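Local coordinates for tyrosine-protein phosphatase YwqE (Bacillus subtilis, PDB 3QY7) that removes phosphate from phosphotyrosine-containing proteins as a manganese-dependent phosphatase with a TIM-barrel fold of the polymerase and histidinol phosphatase (PHP) type, at residues I83-E88 against Y117-F122; S164-I170 against N202-A208. All coordinates share one frame; numbering follows the deposited sequence.

Contact 1: residues I83-E88 against Y117-F122; sequences IYGEVE and YAEQLF
The CA atoms of Ile83 and Ala118 lie 8.0 Å apart, and those of Glu88 and Leu121 are 7.4 Å apart. Residues 83-88 leave strand 80-82, make a type I turn from Tyr84 to Val87 and enter helix 87-92, with Glu86 at the N-cap position. Tyr117 comes just before helix 118-127, and residues 118-122 make its first turn. No hydrogen bond joins the two segments, so side-chain packing holds them together.

Ile83 and Leu121 carry the contact equally, with Tyr117 beside them. The chi1 of Ile83, -166°, sets CG1 anti to the backbone N and sends the chain across to the second helix. There CG1 lies 3.7 Å from CD2 of Leu121, the two side chains lying alongside, each pointing back past the other. CD1 of Ile83 goes on to Ala118 CB at 4.1 Å and also nears the Phe122 ring. Tyr117 points back at Ile83 from the other segment, with CE2 3.8 Å from Ile83 CG1. Its OH reaches the backbone of the turn, 3.3 Å from Tyr84 CA. The other methyl of Leu121, CD1, faces the start of helix 87-92 and meets Val87 CB at 4.2 Å.

Ile83, Val87 and Phe122 also touch strand 104-108. The contact therefore joins two neighbouring helices on the outer layer of an alpha/beta barrel, over the strand that lies between them in sequence.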
loop_
_atom_site.group_PDB
_atom_site.type_symbol
_atom_site.label_atom_id
_atom_site.label_comp_id
_atom_site.label_asym_id
_atom_site.label_seq_id
_atom_site.Cartn_x
_atom_site.Cartn_y
_atom_site.Cartn_z
ATOM N N ILE A 83 -5.501 5.568 -10.403
ATOM C CA ILE A 83 -5.891 4.887 -11.637
ATOM C C ILE A 83 -6.165 5.893 -12.752
ATOM O O ILE A 83 -6.699 6.967 -12.510
ATOM C CB ILE A 83 -7.110 3.952 -11.395
ATOM C CG1 ILE A 83 -7.323 2.971 -12.558
ATOM C CG2 ILE A 83 -8.372 4.755 -11.025
ATOM C CD1 ILE A 83 -8.299 1.838 -12.236
ATOM N N TYR A 84 -5.729 5.542 -13.954
ATOM C CA TYR A 84 -6.087 6.289 -15.169
ATOM C C TYR A 84 -6.017 5.329 -16.337
ATOM O O TYR A 84 -5.516 4.216 -16.196
ATOM C CB TYR A 84 -5.229 7.555 -15.366
ATOM C CG TYR A 84 -3.751 7.328 -15.597
ATOM C CD1 TYR A 84 -2.887 7.090 -14.526
ATOM C CD2 TYR A 84 -3.208 7.381 -16.879
ATOM C CE1 TYR A 84 -1.534 6.901 -14.732
ATOM C CE2 TYR A 84 -1.852 7.189 -17.095
ATOM C CZ TYR A 84 -1.015 6.944 -16.012
ATOM O OH TYR A 84 0.339 6.759 -16.218
ATOM N N GLY A 85 -6.557 5.741 -17.483
ATOM C CA GLY A 85 -6.773 4.809 -18.588
ATOM C C GLY A 85 -5.519 4.195 -19.186
ATOM O O GLY A 85 -5.560 3.072 -19.684
ATOM N N GLU A 86 -4.408 4.926 -19.117
ATOM C CA GLU A 86 -3.184 4.566 -19.833
ATOM C C GLU A 86 -2.114 3.930 -18.937
ATOM O O GLU A 86 -0.933 3.936 -19.282
ATOM C CB GLU A 86 -2.601 5.800 -20.543
ATOM C CG GLU A 86 -3.501 6.429 -21.620
ATOM C CD GLU A 86 -4.665 7.232 -21.050
ATOM O OE1 GLU A 86 -4.534 7.792 -19.938
ATOM O OE2 GLU A 86 -5.718 7.311 -21.722
ATOM N N VAL A 87 -2.528 3.387 -17.790
ATOM C CA VAL A 87 -1.588 2.736 -16.863
ATOM C C VAL A 87 -0.771 1.620 -17.532
ATOM O O VAL A 87 0.445 1.555 -17.364
ATOM C CB VAL A 87 -2.296 2.200 -15.591
ATOM C CG1 VAL A 87 -1.409 1.188 -14.850
ATOM C CG2 VAL A 87 -2.677 3.352 -14.670
ATOM N N GLU A 88 -1.439 0.756 -18.295
ATOM C CA GLU A 88 -0.776 -0.396 -18.905
ATOM C C GLU A 88 0.288 0.052 -19.907
ATOM O O GLU A 88 1.409 -0.475 -19.918
ATOM C CB GLU A 88 -1.808 -1.326 -19.550
ATOM C CG GLU A 88 -1.320 -2.744 -19.812
ATOM C CD GLU A 88 -0.714 -2.921 -21.193
ATOM O OE1 GLU A 88 -1.134 -2.201 -22.129
ATOM O OE2 GLU A 88 0.177 -3.782 -21.340
ATOM N N TYR A 117 -13.891 1.032 -15.730
ATOM C CA TYR A 117 -12.893 0.308 -16.521
ATOM C C TYR A 117 -11.865 -0.453 -15.668
ATOM O O TYR A 117 -10.993 -1.124 -16.208
ATOM C CB TYR A 117 -12.174 1.260 -17.481
ATOM C CG TYR A 117 -11.366 2.325 -16.780
ATOM C CD1 TYR A 117 -11.936 3.544 -16.441
ATOM C CD2 TYR A 117 -10.027 2.099 -16.443
ATOM C CE1 TYR A 117 -11.206 4.520 -15.796
ATOM C CE2 TYR A 117 -9.280 3.073 -15.791
ATOM C CZ TYR A 117 -9.876 4.276 -15.468
ATOM O OH TYR A 117 -9.164 5.248 -14.821
ATOM N N ALA A 118 -11.966 -0.345 -14.344
ATOM C CA ALA A 118 -11.013 -0.991 -13.440
ATOM C C ALA A 118 -10.813 -2.485 -13.725
ATOM O O ALA A 118 -9.674 -2.947 -13.821
ATOM C CB ALA A 118 -11.437 -0.771 -11.970
ATOM N N GLU A 119 -11.907 -3.234 -13.873
ATOM C CA GLU A 119 -11.830 -4.679 -14.097
ATOM C C GLU A 119 -11.064 -5.025 -15.374
ATOM O O GLU A 119 -10.255 -5.957 -15.378
ATOM C CB GLU A 119 -13.225 -5.322 -14.141
ATOM C CG GLU A 119 -13.164 -6.855 -14.099
ATOM C CD GLU A 119 -14.521 -7.544 -14.177
ATOM O OE1 GLU A 119 -15.532 -6.974 -13.706
ATOM O OE2 GLU A 119 -14.563 -8.684 -14.692
ATOM N N GLN A 120 -11.345 -4.273 -16.439
ATOM C CA GLN A 120 -10.690 -4.454 -17.738
ATOM C C GLN A 120 -9.190 -4.189 -17.617
ATOM O O GLN A 120 -8.370 -4.999 -18.069
ATOM C CB GLN A 120 -11.332 -3.549 -18.813
ATOM C CG GLN A 120 -10.894 -3.847 -20.263
ATOM C CD GLN A 120 -11.092 -5.306 -20.666
ATOM O OE1 GLN A 120 -12.199 -5.851 -20.591
ATOM N NE2 GLN A 120 -10.015 -5.945 -21.086
ATOM N N LEU A 121 -8.838 -3.076 -16.973
ATOM C CA LEU A 121 -7.428 -2.735 -16.730
ATOM C C LEU A 121 -6.695 -3.829 -15.975
ATOM O O LEU A 121 -5.579 -4.208 -16.345
ATOM C CB LEU A 121 -7.300 -1.409 -15.974
ATOM C CG LEU A 121 -5.881 -0.995 -15.531
ATOM C CD1 LEU A 121 -4.951 -0.807 -16.712
ATOM C CD2 LEU A 121 -5.963 0.261 -14.717
ATOM N N PHE A 122 -7.322 -4.321 -14.910
ATOM C CA PHE A 122 -6.716 -5.332 -14.058
ATOM C C PHE A 122 -6.539 -6.654 -14.811
ATOM O O PHE A 122 -5.564 -7.393 -14.588
ATOM C CB PHE A 122 -7.558 -5.505 -12.784
ATOM C CG PHE A 122 -7.443 -4.347 -11.798
ATOM C CD1 PHE A 122 -6.784 -3.162 -12.133
ATOM C CD2 PHE A 122 -8.023 -4.450 -10.539
ATOM C CE1 PHE A 122 -6.676 -2.102 -11.231
ATOM C CE2 PHE A 122 -7.933 -3.384 -9.628
ATOM C CZ PHE A 122 -7.261 -2.221 -9.972
#

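Contact 2: residues S164-I170 against N202-A208; sequences SGSLAGI and NFHTQEA
Ile170 has a chi1 of 71°, which places CG1 between the backbone N and the carbonyl carbon and leaves CG2 anti to that carbon. Both branches then meet the His204 ring, whose chi2 of -89° turns it to receive them. CG2 sits over the middle of one ring face, 3.6 Å from the centroid and 10° off the normal, a CH-pi contact. CD1 of the same isoleucine lies near CD2 at the ring's rim. Ile170 follows Gly169, whose positive phi ends helix 164-168 in a Schellman motif and turns the chain toward His204.

Small side chains and backbone fill most of the rest. Ala168 CB rests on the CB atoms of His204 and Glu207, 3.9 Å from the latter. Ala208 CB lies 3.4 Å from Ser164 O and also packs on Leu167 CB. Ser164 CB comes within 3.3 Å of Phe203 O. The backbones are close here, with CA atoms of Ala168 and Ala208 only 4.8 Å apart. His204 is the N-cap residue of helix 205-216.

No direct hydrogen bond joins the segments, but three waters bridge them. Ser164 OG binds two of them. Water 1 links it to Thr205 OG1, and water 2, 2.7 Å from Ser164 OG, donates to Thr205 O. Water 3 accepts from Gly165 N at 2.7 Å. It also lies 2.9 Å from Phe203 O, to which it probably donates. Glu207 OE1 turns to Gln32, outside the two segments.

The chemistry is thus divided. Apolar packing joins the helices, and one CH-pi contact joins the residues at their ends, while bridging waters satisfy a buried serine hydroxyl and the amide of Gly165 near the start of helix 164-168.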
loop_
_atom_site.group_PDB
_atom_site.type_symbol
_atom_site.label_atom_id
_atom_site.label_comp_id
_atom_site.label_asym_id
_atom_site.label_seq_id
_atom_site.Cartn_x
_atom_site.Cartn_y
_atom_site.Cartn_z
ATOM N N SER A 164 -2.840 0.069 8.174
ATOM C CA SER A 164 -2.651 -0.257 9.592
ATOM C C SER A 164 -3.527 0.631 10.446
ATOM O O SER A 164 -4.223 0.130 11.316
ATOM C CB SER A 164 -1.192 -0.115 10.036
ATOM O OG SER A 164 -0.336 -1.037 9.362
ATOM N N GLY A 165 -3.511 1.930 10.175
ATOM C CA GLY A 165 -4.289 2.863 10.991
ATOM C C GLY A 165 -5.779 2.565 11.019
ATOM O O GLY A 165 -6.431 2.761 12.048
ATOM N N SER A 166 -6.332 2.093 9.902
ATOM C CA SER A 166 -7.754 1.735 9.833
ATOM C C SER A 166 -8.109 0.651 10.830
ATOM O O SER A 166 -9.092 0.774 11.576
ATOM C CB SER A 166 -8.136 1.271 8.423
ATOM O OG SER A 166 -7.926 2.311 7.493
ATOM N N LEU A 167 -7.319 -0.419 10.824
ATOM C CA LEU A 167 -7.437 -1.513 11.777
ATOM C C LEU A 167 -7.212 -1.063 13.219
ATOM O O LEU A 167 -7.865 -1.588 14.126
ATOM C CB LEU A 167 -6.459 -2.642 11.426
ATOM C CG LEU A 167 -6.825 -3.449 10.167
ATOM C CD1 LEU A 167 -5.657 -4.290 9.701
ATOM C CD2 LEU A 167 -8.078 -4.315 10.383
ATOM N N ALA A 168 -6.315 -0.093 13.410
ATOM C CA ALA A 168 -5.923 0.383 14.747
ATOM C C ALA A 168 -6.923 1.385 15.328
ATOM O O ALA A 168 -6.868 1.700 16.520
ATOM C CB ALA A 168 -4.520 0.988 14.714
ATOM N N GLY A 169 -7.823 1.888 14.486
ATOM C CA GLY A 169 -8.874 2.820 14.917
ATOM C C GLY A 169 -8.539 4.304 14.873
ATOM O O GLY A 169 -9.384 5.133 15.252
ATOM N N ILE A 170 -7.338 4.663 14.403
ATOM C CA ILE A 170 -6.908 6.083 14.416
ATOM C C ILE A 170 -7.629 6.967 13.396
ATOM O O ILE A 170 -7.489 8.200 13.403
ATOM C CB ILE A 170 -5.367 6.266 14.305
ATOM C CG1 ILE A 170 -4.872 5.919 12.896
ATOM C CG2 ILE A 170 -4.641 5.486 15.425
ATOM C CD1 ILE A 170 -3.404 6.224 12.642
ATOM N N ASN A 202 0.393 8.288 10.943
ATOM C CA ASN A 202 1.625 7.605 11.205
ATOM C C ASN A 202 1.529 6.076 11.078
ATOM O O ASN A 202 0.722 5.641 10.359
ATOM C CB ASN A 202 2.209 8.053 12.501
ATOM C CG ASN A 202 1.299 7.840 13.608
ATOM O OD1 ASN A 202 0.350 7.125 13.478
ATOM N ND2 ASN A 202 1.593 8.416 14.721
ATOM N N PHE A 203 2.407 5.302 11.666
ATOM C CA PHE A 203 2.430 3.897 11.330
ATOM C C PHE A 203 1.382 2.946 11.994
ATOM O O PHE A 203 0.596 2.364 11.297
ATOM C CB PHE A 203 3.846 3.362 11.559
ATOM C CG PHE A 203 4.853 3.894 10.593
ATOM C CD1 PHE A 203 5.393 5.133 10.773
ATOM C CD2 PHE A 203 5.244 3.189 9.487
ATOM C CE1 PHE A 203 6.257 5.643 9.901
ATOM C CE2 PHE A 203 6.107 3.704 8.649
ATOM C CZ PHE A 203 6.612 4.948 8.837
ATOM N N HIS A 204 1.366 2.878 13.325
ATOM C CA HIS A 204 0.387 2.046 14.037
ATOM C C HIS A 204 0.438 0.566 13.640
ATOM O O HIS A 204 -0.552 -0.173 13.694
ATOM C CB HIS A 204 -1.007 2.695 13.984
ATOM C CG HIS A 204 -1.158 3.770 15.012
ATOM N ND1 HIS A 204 -1.603 3.513 16.292
ATOM C CD2 HIS A 204 -0.802 5.073 14.996
ATOM C CE1 HIS A 204 -1.571 4.626 17.001
ATOM N NE2 HIS A 204 -1.101 5.591 16.232
ATOM N N THR A 205 1.642 0.150 13.270
ATOM C CA THR A 205 1.913 -1.177 12.750
ATOM C C THR A 205 1.606 -2.288 13.758
ATOM O O THR A 205 0.853 -3.221 13.459
ATOM C CB THR A 205 3.393 -1.270 12.317
ATOM O OG1 THR A 205 3.745 -0.087 11.577
ATOM C CG2 THR A 205 3.621 -2.487 11.459
ATOM N N GLN A 206 2.194 -2.185 14.946
ATOM C CA GLN A 206 2.006 -3.200 15.983
ATOM C C GLN A 206 0.574 -3.222 16.490
ATOM O O GLN A 206 0.018 -4.308 16.757
ATOM C CB GLN A 206 3.001 -2.985 17.123
ATOM C CG GLN A 206 4.450 -3.264 16.712
ATOM C CD GLN A 206 4.717 -4.699 16.280
ATOM O OE1 GLN A 206 4.082 -5.646 16.752
ATOM N NE2 GLN A 206 5.669 -4.863 15.376
ATOM N N GLU A 207 -0.024 -2.042 16.584
ATOM C CA GLU A 207 -1.402 -1.901 17.029
ATOM C C GLU A 207 -2.351 -2.683 16.114
ATOM O O GLU A 207 -3.192 -3.455 16.594
ATOM C CB GLU A 207 -1.753 -0.418 17.128
ATOM C CG GLU A 207 -0.941 0.319 18.209
ATOM C CD GLU A 207 0.381 0.969 17.754
ATOM O OE1 GLU A 207 1.092 0.478 16.831
ATOM O OE2 GLU A 207 0.724 2.004 18.383
ATOM N N ALA A 208 -2.176 -2.512 14.803
ATOM C CA ALA A 208 -2.949 -3.237 13.794
ATOM C C ALA A 208 -2.743 -4.748 13.858
ATOM O O ALA A 208 -3.710 -5.503 13.739
ATOM C CB ALA A 208 -2.644 -2.703 12.385
HETATM O O HOH W 1 2.385 -0.167 9.332
HETATM O O HOH W 2 0.261 -3.332 10.596
HETATM O O HOH W 3 -1.372 3.344 9.359
#

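How the contacts relate
Both segments of contact 1 come earlier in the chain than those of contact 2. Their centres are 29 Å apart, on opposite sides of the chain's centre, and their nearest atoms are about 18 Å apart, so they do not touch. What they share is the five-stranded parallel sheet. Contact 1 follows its first strand, 80-82, and covers strand 104-108. Contact 2 follows strand 159-163 and packs beside its last strand, 190-192. Metal-binding Glu80 and Glu108 lie on the strands near contact 1, while Asp194 and His196 precede the second segment of contact 2. The two contacts thus pack helices at different places around one barrel that holds the metal site.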